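PDB 6AE2: Csm3 from Thermoplasma volcanium, which probably binds RNA and may act as an endonuclease within the type III-A CRISPR-Cas effector complex. Local coordinates for residues 139-142 and 143-147; 183-186 and 187-190. All coordinates share one frame; numbering follows the deposited sequence.

Contact 1. Residues 139-142 and 143-147; sequences SAED and ARNVI
A143 and S139 close the short helix 140-143 through the backbone: A143 N donates to S139 O over 2.9 Å, but the N-H...O angle of only 129° makes this a weak bond. The methyl of A143 lies beside the A140 carbonyl, and this small side chain lets the turn pack closely where it is buried against C73 and L75 of strand 71-78. Two residues on, N145 has its first side-chain bond directed at 139-142, and its CB lies 3.5 Å from D142 O. E141 reaches the same region from the helix side, its chain bent at chi2 (-83°), which brings the carboxylate near N145 with the two flat groups turned well apart.

S139, the N-cap, holds the start of the turn. Its OG accepts from D142 N at 3.3 Å along a nearly straight N-H...O line of 173°, and more weakly from E141 N at 3.4 Å. The hydroxyl thus lies across the start of the helix, where those two N-H groups have no preceding turn to supply carbonyls; serine, short and able to accept, suits the place.

The exit is fastened differently. R144 is the first residue to depart from helical angles, yet V146 N still donates to A143 O at 2.9 Å, continuing the turn toward strand 147-151. I147 CD1 covers one face of the R144 guanidinium, lying offset toward its rim, while NH2 makes a long, weak ion pair with E168. V146 packs on V170, and its backbone bonds to R171.

One hydroxyl therefore takes two N-H groups of the first turn, one of them weakly, while the methyl of A143 turns the apolar side of the same turn to C73 and L75.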
loop_
_atom_site.group_PDB
_atom_site.type_symbol
_atom_site.label_atom_id
_atom_site.label_comp_id
_atom_site.label_asym_id
_atom_site.label_seq_id
_atom_site.Cartn_x
_atom_site.Cartn_y
_atom_site.Cartn_z
ATOM N N SER A 139 -24.322 4.206 9.267
ATOM C CA SER A 139 -24.987 3.072 9.899
ATOM C C SER A 139 -23.954 1.980 10.122
ATOM O O SER A 139 -22.976 1.882 9.377
ATOM C CB SER A 139 -26.159 2.538 9.060
ATOM O OG SER A 139 -25.737 1.518 8.168
ATOM N N ALA A 140 -24.180 1.161 11.155
ATOM C CA ALA A 140 -23.217 0.124 11.520
ATOM C C ALA A 140 -22.974 -0.880 10.397
ATOM O O ALA A 140 -21.941 -1.559 10.401
ATOM C CB ALA A 140 -23.684 -0.611 12.779
ATOM N N GLU A 141 -23.897 -0.997 9.441
ATOM C CA GLU A 141 -23.641 -1.859 8.295
ATOM C C GLU A 141 -22.779 -1.152 7.254
ATOM O O GLU A 141 -21.943 -1.789 6.603
ATOM C CB GLU A 141 -24.955 -2.332 7.678
ATOM C CG GLU A 141 -24.939 -3.800 7.292
ATOM C CD GLU A 141 -24.293 -4.046 5.940
ATOM O OE1 GLU A 141 -23.385 -4.901 5.866
ATOM O OE2 GLU A 141 -24.695 -3.395 4.951
ATOM N N ASP A 142 -22.967 0.162 7.084
ATOM C CA ASP A 142 -22.007 0.953 6.318
ATOM C C ASP A 142 -20.619 0.884 6.937
ATOM O O ASP A 142 -19.615 1.028 6.228
ATOM C CB ASP A 142 -22.452 2.417 6.244
ATOM C CG ASP A 142 -23.645 2.626 5.338
ATOM O OD1 ASP A 142 -23.796 1.868 4.359
ATOM O OD2 ASP A 142 -24.427 3.568 5.601
ATOM N N ALA A 143 -20.549 0.674 8.253
ATOM C CA ALA A 143 -19.301 0.695 9.003
ATOM C C ALA A 143 -18.298 -0.311 8.455
ATOM O O ALA A 143 -17.342 0.080 7.784
ATOM C CB ALA A 143 -19.563 0.425 10.486
ATOM N N ARG A 144 -18.508 -1.601 8.717
ATOM C CA ARG A 144 -17.547 -2.641 8.368
ATOM C C ARG A 144 -17.687 -3.148 6.936
ATOM O O ARG A 144 -17.159 -4.219 6.613
ATOM C CB ARG A 144 -17.642 -3.803 9.358
ATOM C CG ARG A 144 -17.784 -3.307 10.785
ATOM C CD ARG A 144 -16.423 -3.125 11.449
ATOM N NE ARG A 144 -15.610 -4.338 11.524
ATOM C CZ ARG A 144 -14.720 -4.559 12.488
ATOM N NH1 ARG A 144 -14.537 -3.651 13.432
ATOM N NH2 ARG A 144 -14.013 -5.676 12.518
ATOM N N ASN A 145 -18.382 -2.409 6.069
ATOM C CA ASN A 145 -17.989 -2.415 4.666
ATOM C C ASN A 145 -16.533 -1.991 4.531
ATOM O O ASN A 145 -15.844 -2.405 3.595
ATOM C CB ASN A 145 -18.883 -1.475 3.861
ATOM C CG ASN A 145 -20.171 -2.129 3.412
ATOM O OD1 ASN A 145 -20.636 -3.096 4.013
ATOM N ND2 ASN A 145 -20.758 -1.598 2.344
ATOM N N VAL A 146 -16.060 -1.159 5.464
ATOM C CA VAL A 146 -14.673 -0.711 5.509
ATOM C C VAL A 146 -13.708 -1.891 5.533
ATOM O O VAL A 146 -12.556 -1.769 5.095
ATOM C CB VAL A 146 -14.498 0.224 6.731
ATOM C CG1 VAL A 146 -13.085 0.208 7.281
ATOM C CG2 VAL A 146 -14.930 1.640 6.376
ATOM N N ILE A 147 -14.153 -3.052 6.006
ATOM C CA ILE A 147 -13.267 -4.188 6.221
ATOM C C ILE A 147 -13.549 -5.267 5.184
ATOM O O ILE A 147 -14.697 -5.693 4.998
ATOM C CB ILE A 147 -13.380 -4.735 7.656
ATOM C CG1 ILE A 147 -12.497 -3.900 8.594
ATOM C CG2 ILE A 147 -12.969 -6.196 7.705
ATOM C CD1 ILE A 147 -12.284 -4.486 9.955
#

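Contact 2. Residues 183-186 and 187-190; sequences SIYE and GDNE
D188 OD2 is gripped twice, by Y185 N across the turn and by R124 NE in a salt bridge. The bond from Y185 N to D188 OD2 is 3.1 Å long, with an N-H...O angle of 147°. It reaches OD2 on its anti side, 30° out of the carboxylate plane. CG of D188 stands beside its own backbone N (chi1 -82°), a setting that folds the carboxylate back over the strand end. The backbone answers in the other direction: D188 N donates to Y185 O at 3.0 Å, the donor tilted well away from the carbonyl plane. Together the two bonds make a reciprocal pair between Y185 and D188.

That backbone bond closes a type II turn with E186 and G187 at its corners. G187 has a positive phi and, lacking a CB, sits there without crowding the E186 carbonyl. The Y185 ring lies alongside D188, OD2 coming to its edge 4.0 Å from CD1, with ring and carboxylate planes steeply inclined to each other. W26 meets the same ring edge-to-face.

On the inner side, toward helix 190-205, I184 supplies the apolar surface. Its CD1 lies 4.2 Å from E190 CG, and its CG2 approaches D188 CB, while the side chain also packs on M193 of the helix. E190 thus offers its aliphatic stem to the isoleucine and sends OE1 on to Y28 OH, and N189, the N-cap, uses OD1 to hold E192 N.

A short acid suits position 188 because it can bond to the strand backbone and still meet an arginine. The charge pair with R124 probably helps to keep D188 ionised and to hold the turn that leads from strand to helix.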
loop_
_atom_site.group_PDB
_atom_site.type_symbol
_atom_site.label_atom_id
_atom_site.label_comp_id
_atom_site.label_asym_id
_atom_site.label_seq_id
_atom_site.Cartn_x
_atom_site.Cartn_y
_atom_site.Cartn_z
ATOM N N SER A 183 6.994 19.626 19.173
ATOM C CA SER A 183 7.383 20.623 20.162
ATOM C C SER A 183 8.735 21.216 19.785
ATOM O O SER A 183 9.687 20.478 19.511
ATOM C CB SER A 183 7.436 20.013 21.561
ATOM O OG SER A 183 6.160 19.533 21.941
ATOM N N ILE A 184 8.812 22.545 19.771
ATOM C CA ILE A 184 9.999 23.270 19.332
ATOM C C ILE A 184 10.571 24.025 20.522
ATOM O O ILE A 184 9.844 24.751 21.210
ATOM C CB ILE A 184 9.682 24.240 18.180
ATOM C CG1 ILE A 184 8.913 23.523 17.069
ATOM C CG2 ILE A 184 10.962 24.872 17.642
ATOM C CD1 ILE A 184 9.665 22.378 16.443
ATOM N N TYR A 185 11.869 23.863 20.753
ATOM C CA TYR A 185 12.565 24.544 21.831
ATOM C C TYR A 185 13.640 25.454 21.253
ATOM O O TYR A 185 14.110 25.257 20.131
ATOM C CB TYR A 185 13.184 23.537 22.812
ATOM C CG TYR A 185 12.156 22.772 23.621
ATOM C CD1 TYR A 185 11.363 21.796 23.028
ATOM C CD2 TYR A 185 11.973 23.030 24.975
ATOM C CE1 TYR A 185 10.417 21.099 23.762
ATOM C CE2 TYR A 185 11.030 22.338 25.717
ATOM C CZ TYR A 185 10.255 21.373 25.105
ATOM O OH TYR A 185 9.316 20.681 25.836
ATOM N N GLU A 186 14.016 26.470 22.026
ATOM C CA GLU A 186 15.083 27.364 21.592
ATOM C C GLU A 186 16.389 26.590 21.471
ATOM O O GLU A 186 16.777 25.856 22.384
ATOM C CB GLU A 186 15.232 28.536 22.563
ATOM C CG GLU A 186 13.925 29.252 22.860
ATOM C CD GLU A 186 14.121 30.686 23.317
ATOM O OE1 GLU A 186 13.499 31.587 22.714
ATOM O OE2 GLU A 186 14.885 30.911 24.278
ATOM N N GLY A 187 17.059 26.753 20.332
ATOM C CA GLY A 187 18.208 25.947 19.983
ATOM C C GLY A 187 17.905 24.814 19.026
ATOM O O GLY A 187 18.839 24.147 18.561
ATOM N N ASP A 188 16.633 24.581 18.719
ATOM C CA ASP A 188 16.227 23.522 17.808
ATOM C C ASP A 188 16.143 24.047 16.380
ATOM O O ASP A 188 15.786 25.203 16.141
ATOM C CB ASP A 188 14.872 22.948 18.222
ATOM C CG ASP A 188 14.984 21.919 19.325
ATOM O OD1 ASP A 188 16.089 21.373 19.523
ATOM O OD2 ASP A 188 13.962 21.656 19.993
ATOM N N ASN A 189 16.478 23.177 15.428
ATOM C CA ASN A 189 16.393 23.508 14.005
ATOM C C ASN A 189 15.036 23.034 13.502
ATOM O O ASN A 189 14.870 21.893 13.065
ATOM C CB ASN A 189 17.546 22.876 13.233
ATOM C CG ASN A 189 17.730 23.488 11.856
ATOM O OD1 ASN A 189 16.777 23.976 11.249
ATOM N ND2 ASN A 189 18.964 23.477 11.363
ATOM N N GLU A 190 14.047 23.930 13.570
ATOM C CA GLU A 190 12.683 23.583 13.183
ATOM C C GLU A 190 12.619 23.089 11.743
ATOM O O GLU A 190 11.952 22.092 11.444
ATOM C CB GLU A 190 11.768 24.793 13.378
ATOM C CG GLU A 190 10.339 24.578 12.911
ATOM C CD GLU A 190 9.633 25.877 12.573
ATOM O OE1 GLU A 190 9.459 26.714 13.481
ATOM O OE2 GLU A 190 9.252 26.058 11.396
#

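Overall arrangement
Contacts 1 and 2 lie on opposite sides of the chain's centre, about 43 Å apart between their own centres and about 30 Å at their nearest atoms, so neither touches the other. The six-stranded antiparallel sheet joins them: residues 139-147 lean on strand 71-78, residues 183-190 continue from strand 175-185, and strand 125-132 runs between those two strands. In sequence contact 1 closes before contact 2 opens. They are opposite kinds of chain transition, the first leading out of a short helix into strand 147-151, the second out of a strand into helix 190-205.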